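Local coordinates for aq_2013 protein (Aquifex aeolicus, PDB 2P6C) that is of unknown function but belongs to the YjbQ (UPF0047) family and assembles as a trimer that binds phosphate ions in its crystal, at residues R20-D23 with E24-A28; D62-E65 with W66-K69; P72-P75 with D76-H79; L109-G112 with P113-I117. All blocks are in the same frame, centred on the assembly; numbering follows the deposited sequence.

Contact 1 of 4, residues R20-D23 with E24-A28; sequences RITD and EVKKA
The flat groups here are the carboxylates of Glu24 and Asp23: the first returns to the start of the helix, while the second lies at a slant by the methylenes of Lys26. Glu24 bends at chi2 (94°), which puts its OE1 3.7 Å from Ile21 CA. A water links this oxygen to Arg20 O, the carbonyl just ahead of the N-cap residue, donating to the latter at 2.7 Å. The Asp23 carboxylate crosses Lys26, with OD1 4.1 Å from the methylene CD; OD1 and the ammonium NZ are not in contact, at 5.2 Å, so any attraction is probably weak. Thr22 and Lys26 run side by side. The threonine methyl, held anti to its own backbone N, meets Lys26 CE at 3.9 Å, while OG1 turns aside to bond Ile117 N. Ile21 and Val25 are the apolar pair: their branches CD1 and CG2 just meet at 4.5 Å and face Val41 and Ile117 of the strands beneath, a fit place for branched aliphatics. Underneath, Val25 N reaches Ile21 O at 3.0 Å and Lys26 N reaches Thr22 O at 2.8 Å. With Ile21 in the N-cap position, this is the opening turn of an amphipathic alpha helix, 22-32, apolar towards the sheets and charged towards solvent.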
# COMPACT_ATOMS: atom_id res chain seq x y z
N ARG A 20 17.88 -6.24 -4.44
CA ARG A 20 17.48 -7.01 -3.28
C ARG A 20 17.93 -6.31 -2.01
O ARG A 20 19.08 -5.90 -1.88
CB ARG A 20 18.13 -8.38 -3.36
CG ARG A 20 17.40 -9.31 -4.33
CD ARG A 20 18.00 -10.72 -4.31
NE ARG A 20 17.11 -11.63 -5.02
CZ ARG A 20 17.16 -11.62 -6.36
NH1 ARG A 20 18.03 -10.84 -6.99
NH2 ARG A 20 16.28 -12.34 -7.05
N ILE A 21 17.01 -6.13 -1.08
CA ILE A 21 17.38 -5.45 0.21
C ILE A 21 16.85 -6.23 1.38
O ILE A 21 16.85 -5.78 2.51
CB ILE A 21 16.84 -3.99 0.35
CG1 ILE A 21 15.32 -3.99 0.16
CG2 ILE A 21 17.45 -3.10 -0.75
CD1 ILE A 21 14.68 -2.65 0.48
N THR A 22 16.39 -7.46 1.16
CA THR A 22 15.89 -8.27 2.26
C THR A 22 16.92 -8.45 3.38
O THR A 22 16.61 -8.26 4.56
CB THR A 22 15.43 -9.65 1.77
OG1 THR A 22 14.33 -9.48 0.86
CG2 THR A 22 14.99 -10.51 2.94
N ASP A 23 18.15 -8.80 3.03
CA ASP A 23 19.18 -8.98 4.05
C ASP A 23 19.48 -7.68 4.77
O ASP A 23 19.79 -7.68 5.95
CB ASP A 23 20.45 -9.56 3.44
CG ASP A 23 20.37 -11.06 3.26
OD1 ASP A 23 19.39 -11.68 3.75
OD2 ASP A 23 21.29 -11.63 2.62
N GLU A 24 19.38 -6.56 4.06
CA GLU A 24 19.58 -5.27 4.68
C GLU A 24 18.56 -5.02 5.76
O GLU A 24 18.88 -4.53 6.84
CB GLU A 24 19.43 -4.20 3.61
CG GLU A 24 20.76 -3.52 3.33
CD GLU A 24 21.38 -4.23 2.15
OE1 GLU A 24 20.80 -5.18 1.65
OE2 GLU A 24 22.44 -3.78 1.72
N VAL A 25 17.31 -5.36 5.45
CA VAL A 25 16.21 -5.16 6.39
C VAL A 25 16.34 -6.13 7.56
O VAL A 25 16.06 -5.78 8.71
CB VAL A 25 14.83 -5.39 5.72
CG1 VAL A 25 13.70 -5.32 6.77
CG2 VAL A 25 14.59 -4.34 4.63
N LYS A 26 16.75 -7.36 7.25
CA LYS A 26 16.94 -8.37 8.28
C LYS A 26 18.04 -7.92 9.23
O LYS A 26 17.95 -8.12 10.43
CB LYS A 26 17.33 -9.71 7.64
CG LYS A 26 16.18 -10.43 6.96
CD LYS A 26 16.54 -11.89 6.69
CE LYS A 26 15.34 -12.66 6.18
NZ LYS A 26 15.57 -14.12 6.29
N LYS A 27 19.08 -7.30 8.68
CA LYS A 27 20.16 -6.80 9.51
C LYS A 27 19.64 -5.76 10.46
O LYS A 27 20.03 -5.68 11.62
CB LYS A 27 21.21 -6.13 8.63
CG LYS A 27 22.52 -5.91 9.39
CD LYS A 27 23.54 -5.12 8.57
CE LYS A 27 24.81 -4.81 9.35
NZ LYS A 27 25.80 -4.18 8.47
N ALA A 28 18.73 -4.92 9.97
CA ALA A 28 18.16 -3.87 10.78
C ALA A 28 17.27 -4.46 11.88
O ALA A 28 17.29 -3.99 13.02
CB ALA A 28 17.35 -2.91 9.92
O HOH W 1 21.13 -4.20 -1.34

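Contact 2 of 4, residues D62-E65 with W66-K69; sequences DIWE and WLEK
Leu67 fits tightly against the turn that precedes it: its CG lies 3.0 Å from Ile63 O, and its amide nitrogen bonds that same oxygen at 2.8 Å. The first torsion (chi1 -72°) sets CG beside the backbone N, where the branch leans back along the helix, and CD1 then comes obliquely to within 4.4 Å of Trp64 CE3. A leucine suits this spot because its branched end touches the Trp64 indole on one hand and Lys92, Leu95 and Thr96 of helix 87-96 on the other. Trp66 is buried as well; its CB rests 3.3 Å from Asp62 O, and with CG anti to the backbone N the indole swings clear of the preceding turn. Its NE1 finds an acceptor in Leu70 O of the second subunit. Regular i to i+4 bonds stiffen all of this, Trp66 N to Asp62 O at 2.8 Å being one of them.

The other flank is polar and hydrated. A water donates to Trp64 O at 2.7 Å and to Glu68 OE1 at 3.1 Å, and it sits in the plane of the Trp64 ring at its edge. The bend of Glu68 at chi2 (52°) brings OE1 within bonding distance of this water, and salt bridges to Lys92 and Arg16 hold the same oxygen. Looser are the exposed ends of Lys69 and Glu65, the latter in a long, weak ion pair with Lys78 of the second subunit.

Helix 57-70 thus lies with Leu67 and Trp66 on helix 87-96, Ile63 and Trp64 on strand 17-20, and Asp62 bonded to the backbone of Lys78 and His79 of the second subunit.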
# COMPACT_ATOMS: atom_id res chain seq x y z
N ASP A 62 8.69 -9.71 -16.60
CA ASP A 62 7.27 -9.41 -16.81
C ASP A 62 6.87 -8.09 -16.13
O ASP A 62 6.07 -7.32 -16.64
CB ASP A 62 6.39 -10.55 -16.26
CG ASP A 62 6.58 -11.84 -17.06
OD1 ASP A 62 6.70 -11.77 -18.28
OD2 ASP A 62 6.55 -12.91 -16.44
N ILE A 63 7.42 -7.83 -14.93
CA ILE A 63 6.96 -6.61 -14.21
C ILE A 63 7.50 -5.35 -14.95
O ILE A 63 6.85 -4.31 -15.02
CB ILE A 63 7.23 -6.63 -12.66
CG1 ILE A 63 8.69 -6.93 -12.30
CG2 ILE A 63 6.37 -7.73 -11.95
CD1 ILE A 63 9.17 -6.23 -11.02
N TRP A 64 8.73 -5.40 -15.44
CA TRP A 64 9.17 -4.23 -16.17
C TRP A 64 8.30 -4.00 -17.41
O TRP A 64 7.90 -2.88 -17.70
CB TRP A 64 10.63 -4.40 -16.56
CG TRP A 64 11.49 -4.25 -15.37
CD1 TRP A 64 12.23 -5.27 -14.75
CD2 TRP A 64 11.72 -3.05 -14.60
NE1 TRP A 64 12.91 -4.83 -13.66
CE2 TRP A 64 12.60 -3.40 -13.53
CE3 TRP A 64 11.27 -1.75 -14.70
CZ2 TRP A 64 13.00 -2.46 -12.62
CZ3 TRP A 64 11.68 -0.80 -13.77
CH2 TRP A 64 12.55 -1.16 -12.72
N GLU A 65 8.00 -5.07 -18.14
CA GLU A 65 7.19 -4.95 -19.35
C GLU A 65 5.77 -4.43 -19.00
O GLU A 65 5.22 -3.56 -19.67
CB GLU A 65 7.19 -6.33 -20.09
CG GLU A 65 8.61 -6.76 -20.56
CD GLU A 65 8.62 -8.11 -21.32
OE1 GLU A 65 7.72 -8.91 -21.10
OE2 GLU A 65 9.53 -8.32 -22.13
N TRP A 66 5.14 -4.95 -17.89
CA TRP A 66 3.80 -4.52 -17.43
C TRP A 66 3.81 -3.05 -16.97
O TRP A 66 2.94 -2.25 -17.31
CB TRP A 66 3.40 -5.42 -16.26
CG TRP A 66 2.07 -5.09 -15.69
CD1 TRP A 66 0.82 -5.33 -16.29
CD2 TRP A 66 1.79 -4.59 -14.36
NE1 TRP A 66 -0.22 -5.04 -15.47
CE2 TRP A 66 0.38 -4.55 -14.22
CE3 TRP A 66 2.58 -4.18 -13.30
CZ2 TRP A 66 -0.20 -4.11 -13.05
CZ3 TRP A 66 2.00 -3.74 -12.13
CH2 TRP A 66 0.60 -3.70 -12.00
N LEU A 67 4.83 -2.71 -16.15
CA LEU A 67 5.04 -1.31 -15.77
C LEU A 67 5.13 -0.36 -17.00
O LEU A 67 4.49 0.68 -17.06
CB LEU A 67 6.32 -1.22 -14.91
CG LEU A 67 6.16 -1.82 -13.48
CD1 LEU A 67 7.40 -1.59 -12.62
CD2 LEU A 67 4.99 -1.21 -12.72
N GLU A 68 5.96 -0.72 -17.96
CA GLU A 68 6.13 0.14 -19.13
C GLU A 68 4.80 0.23 -19.88
O GLU A 68 4.43 1.28 -20.42
CB GLU A 68 7.21 -0.44 -20.02
CG GLU A 68 7.86 0.60 -20.91
CD GLU A 68 8.35 1.82 -20.14
OE1 GLU A 68 8.49 1.75 -18.90
OE2 GLU A 68 8.61 2.85 -20.79
N LYS A 69 4.09 -0.89 -19.90
CA LYS A 69 2.79 -0.97 -20.57
C LYS A 69 1.75 -0.09 -19.88
O LYS A 69 0.98 0.61 -20.51
CB LYS A 69 2.35 -2.43 -20.55
CG LYS A 69 0.83 -2.57 -20.49
CD LYS A 69 0.20 -2.38 -21.87
CE LYS A 69 -0.59 -3.61 -22.33
NZ LYS A 69 -1.20 -3.34 -23.62
O HOH W 2 9.44 -0.75 -17.32

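Contact 3 of 4, residues P72-P75 with D76-H79; sequences PYRP and DYKH. With PO4 (phosphate ion), chain E.
Arg74 arches over Tyr77 and can be followed atom by atom. Its CB stands over one face of the phenol ring, 3.5 Å from the centroid and 26° off the normal, a CH-pi contact offset toward the rim. CG sits 3.6 Å from Tyr77 OH, and CD passes on toward Asp76. Bends at chi2 and chi3 then turn the guanidinium to the Asp76 carboxylate. NE donates to OD1 there as part of a salt bridge, though the two groups are modelled too close together for their detailed placing to be trusted.

The hydroxyl of the same ring is fixed by a hydrogen bond. Tyr77 OH donates to Pro72 O at 2.6 Å, within the carbonyl plane, while that oxygen lies at the ring's edge. A tyrosine suits the site since it offers both a face for an aliphatic chain and a hydroxyl for a loop carbonyl. A phenylalanine in its place would probably leave Pro72 O without this donor and the two parts of the loop less firmly joined.

Beyond the ring, His79 NE2 donates to phosphate O2 at 3.1 Å; His90 and Asn86 also bond this ion, which probably came from the crystallisation liquor, while His79 ND1 is bonded to Glu56 of the third subunit. The chemistry implies a loop braced by the tyrosine hydroxyl, with the ion pair probably adding to it, and leading to an anion-binding histidine at the subunit interface.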
# COMPACT_ATOMS: atom_id res chain seq x y z
N PRO A 72 3.98 4.02 -19.20
CA PRO A 72 5.01 4.10 -20.24
C PRO A 72 5.80 5.41 -20.19
O PRO A 72 5.27 6.49 -19.93
CB PRO A 72 4.31 4.00 -21.59
CG PRO A 72 3.02 4.74 -21.29
CD PRO A 72 2.67 4.24 -19.81
N TYR A 73 7.12 5.30 -20.44
CA TYR A 73 7.80 6.54 -20.72
C TYR A 73 7.05 7.24 -21.83
O TYR A 73 6.50 6.68 -22.73
CB TYR A 73 9.22 6.28 -21.24
CG TYR A 73 9.76 7.54 -21.85
CD1 TYR A 73 10.39 8.49 -21.05
CD2 TYR A 73 9.66 7.76 -23.23
CE1 TYR A 73 10.93 9.64 -21.62
CE2 TYR A 73 10.19 8.92 -23.79
CZ TYR A 73 10.82 9.85 -22.99
OH TYR A 73 11.33 11.01 -23.54
N ARG A 74 7.03 8.58 -21.68
CA ARG A 74 6.35 9.40 -22.65
C ARG A 74 7.07 10.71 -22.72
O ARG A 74 7.41 11.30 -21.70
CB ARG A 74 4.91 9.64 -22.18
CG ARG A 74 3.96 8.51 -22.57
CD ARG A 74 2.58 9.03 -22.98
NE ARG A 74 2.73 9.99 -24.08
CZ ARG A 74 2.04 9.75 -25.21
NH1 ARG A 74 1.21 8.72 -25.27
NH2 ARG A 74 2.30 10.48 -26.30
N PRO A 75 7.23 11.30 -23.86
CA PRO A 75 7.87 12.58 -24.03
C PRO A 75 6.98 13.84 -23.73
O PRO A 75 7.42 14.93 -23.45
CB PRO A 75 8.32 12.65 -25.48
CG PRO A 75 7.27 11.87 -26.26
CD PRO A 75 6.94 10.73 -25.19
N ASP A 76 5.66 13.55 -23.81
CA ASP A 76 4.64 14.61 -23.70
C ASP A 76 3.94 14.73 -22.30
O ASP A 76 2.92 15.35 -22.15
CB ASP A 76 3.58 14.45 -24.85
CG ASP A 76 3.01 13.02 -24.93
OD1 ASP A 76 3.34 12.22 -24.06
OD2 ASP A 76 2.21 12.74 -25.85
N TYR A 77 4.48 14.07 -21.25
CA TYR A 77 3.78 14.24 -19.96
C TYR A 77 3.88 15.70 -19.59
O TYR A 77 4.86 16.37 -19.93
CB TYR A 77 4.48 13.39 -18.85
CG TYR A 77 4.14 11.92 -18.90
CD1 TYR A 77 2.81 11.50 -18.88
CD2 TYR A 77 5.15 10.96 -18.95
CE1 TYR A 77 2.50 10.15 -18.93
CE2 TYR A 77 4.83 9.61 -19.01
CZ TYR A 77 3.51 9.20 -19.00
OH TYR A 77 3.18 7.87 -19.11
N LYS A 78 2.87 16.22 -18.91
CA LYS A 78 2.85 17.62 -18.53
C LYS A 78 4.00 17.94 -17.58
O LYS A 78 4.50 19.07 -17.56
CB LYS A 78 1.52 17.97 -17.87
CG LYS A 78 0.31 17.74 -18.78
CD LYS A 78 0.47 18.45 -20.11
CE LYS A 78 -0.83 18.40 -20.90
NZ LYS A 78 -1.29 16.99 -21.08
N HIS A 79 4.42 16.95 -16.82
CA HIS A 79 5.53 17.11 -15.87
C HIS A 79 6.78 17.63 -16.60
O HIS A 79 7.66 18.25 -16.02
CB HIS A 79 5.83 15.76 -15.19
CG HIS A 79 6.96 15.89 -14.18
ND1 HIS A 79 6.95 16.79 -13.16
CD2 HIS A 79 8.13 15.12 -14.09
CE1 HIS A 79 8.10 16.56 -12.48
NE2 HIS A 79 8.83 15.57 -13.01
P PO4 E . 11.82 14.67 -9.87
O1 PO4 E . 11.61 14.86 -8.48
O2 PO4 E . 10.70 14.50 -10.73
O3 PO4 E . 12.73 13.42 -10.05
O4 PO4 E . 12.60 15.75 -10.45

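Contact 4 of 4, residues L109-G112 with P113-I117; sequences LDLG and PWQEI
Gln115 points its amide back at the loop, and OE1 takes the N-H of Gly112 at 2.7 Å in a bond almost straight at the hydrogen (169°). Its chain is extended beyond CG, which carries the oxygen across the turn, and the donor comes in tilted 32° from the plane of the amide carbonyl. A water that also donates to Asp110 O gives OE1 a second donor at 2.8 Å, so this buried oxygen is doubly held. A leucine in its place would probably leave Gly112 N without its acceptor and the loop freer to shift.

Leu111 and Gln115 meet at a slant, with CD2 of the leucine 3.7 Å from OE1, an apolar flank beside the polar tip. Gly112 packs against the Gln115 amide; a CB there would come about 3.3 Å from Gln115 OE1, which is tight. A second water joins Gly112 O (2.9 Å) to Gln115 O (2.6 Å), bridging the two limbs where no direct backbone bond does.

Leu109 and Ile117 reach toward each other tip to tip, CD1 to CD1 at 3.9 Å, and close the open end of the loop with methyl groups; Leu102 and Val25 lie around them. Asp110 is the centre of an inverse gamma turn, and Met44 of the second subunit packs on Pro113. The whole is a loop, closed by a side-chain to backbone hydrogen bond, that leads into strand 116-121, the middle strand of an antiparallel three-stranded sheet.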
# COMPACT_ATOMS: atom_id res chain seq x y z
N LEU A 109 12.06 -11.24 10.85
CA LEU A 109 11.23 -10.74 9.76
C LEU A 109 10.27 -11.85 9.35
O LEU A 109 10.68 -12.92 8.91
CB LEU A 109 12.12 -10.41 8.57
CG LEU A 109 12.14 -8.92 8.14
CD1 LEU A 109 12.56 -8.76 6.67
CD2 LEU A 109 10.80 -8.20 8.29
N ASP A 110 8.96 -11.60 9.55
CA ASP A 110 7.91 -12.60 9.28
C ASP A 110 7.54 -12.66 7.78
O ASP A 110 6.59 -12.02 7.34
CB ASP A 110 6.65 -12.25 10.09
CG ASP A 110 5.88 -13.52 10.45
OD1 ASP A 110 6.09 -14.54 9.79
OD2 ASP A 110 5.08 -13.47 11.38
N LEU A 111 8.34 -13.42 6.99
CA LEU A 111 8.10 -13.47 5.55
C LEU A 111 7.55 -14.80 5.05
O LEU A 111 7.81 -15.88 5.57
CB LEU A 111 9.43 -13.28 4.84
CG LEU A 111 9.93 -11.84 4.92
CD1 LEU A 111 11.17 -11.63 4.06
CD2 LEU A 111 8.89 -10.82 4.47
N GLY A 112 6.77 -14.70 3.95
CA GLY A 112 6.21 -15.88 3.28
C GLY A 112 7.31 -16.75 2.63
O GLY A 112 8.47 -16.38 2.56
N PRO A 113 6.99 -17.96 2.12
CA PRO A 113 8.03 -18.82 1.54
C PRO A 113 8.78 -18.27 0.34
O PRO A 113 9.92 -18.66 0.09
CB PRO A 113 7.27 -20.10 1.20
CG PRO A 113 5.82 -19.77 1.06
CD PRO A 113 5.66 -18.58 1.98
N TRP A 114 8.17 -17.36 -0.40
CA TRP A 114 8.83 -16.82 -1.58
C TRP A 114 9.02 -15.30 -1.57
O TRP A 114 9.68 -14.76 -2.46
CB TRP A 114 8.07 -17.25 -2.84
CG TRP A 114 8.02 -18.75 -3.03
CD1 TRP A 114 6.90 -19.54 -3.13
CD2 TRP A 114 9.15 -19.63 -3.18
NE1 TRP A 114 7.26 -20.85 -3.33
CE2 TRP A 114 8.63 -20.94 -3.37
CE3 TRP A 114 10.54 -19.44 -3.18
CZ2 TRP A 114 9.47 -22.05 -3.55
CZ3 TRP A 114 11.36 -20.55 -3.36
CH2 TRP A 114 10.83 -21.84 -3.55
N GLN A 115 8.47 -14.61 -0.58
CA GLN A 115 8.57 -13.15 -0.47
C GLN A 115 10.03 -12.65 -0.38
O GLN A 115 10.84 -13.17 0.37
CB GLN A 115 7.78 -12.70 0.77
CG GLN A 115 6.27 -12.63 0.52
CD GLN A 115 5.57 -12.09 1.75
OE1 GLN A 115 5.94 -12.33 2.89
NE2 GLN A 115 4.50 -11.32 1.47
N GLU A 116 10.34 -11.61 -1.14
CA GLU A 116 11.65 -10.98 -1.12
C GLU A 116 11.37 -9.48 -1.23
O GLU A 116 10.52 -9.06 -2.00
CB GLU A 116 12.49 -11.45 -2.31
CG GLU A 116 13.79 -10.66 -2.52
CD GLU A 116 14.90 -11.07 -1.56
OE1 GLU A 116 14.72 -12.04 -0.80
OE2 GLU A 116 15.97 -10.41 -1.58
N ILE A 117 12.09 -8.68 -0.45
CA ILE A 117 11.91 -7.23 -0.49
C ILE A 117 12.87 -6.62 -1.50
O ILE A 117 14.07 -6.90 -1.47
CB ILE A 117 12.20 -6.59 0.89
CG1 ILE A 117 11.36 -7.27 1.97
CG2 ILE A 117 11.88 -5.09 0.85
CD1 ILE A 117 11.70 -6.80 3.37
O HOH W 3 4.78 -11.76 5.38
O HOH W 4 11.03 -15.54 1.54

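How the contacts relate
The contacts fall into two touching pairs. Contacts 1 and 4, with centres about 11 Å apart, join where Ile21 N lies 3.1 Å from Ile117 O and Val25 CG1 lies 3.6 Å from Leu109 CD1, so the helix start is fastened to the strand that the loop leads into. Contacts 2 and 3, about 16 Å apart between centres, join through Glu68 OE2 and Tyr73 N at 2.9 Å. Contacts 1 and 3 lie on opposite sides of the chain's centre, about 34 Å apart between centres. Phosphate touches His79 in contact 3, and a bound phosphate also lies near Trp114 of contact 4; such ions, probably from the crystallisation liquor, may mark a pocket.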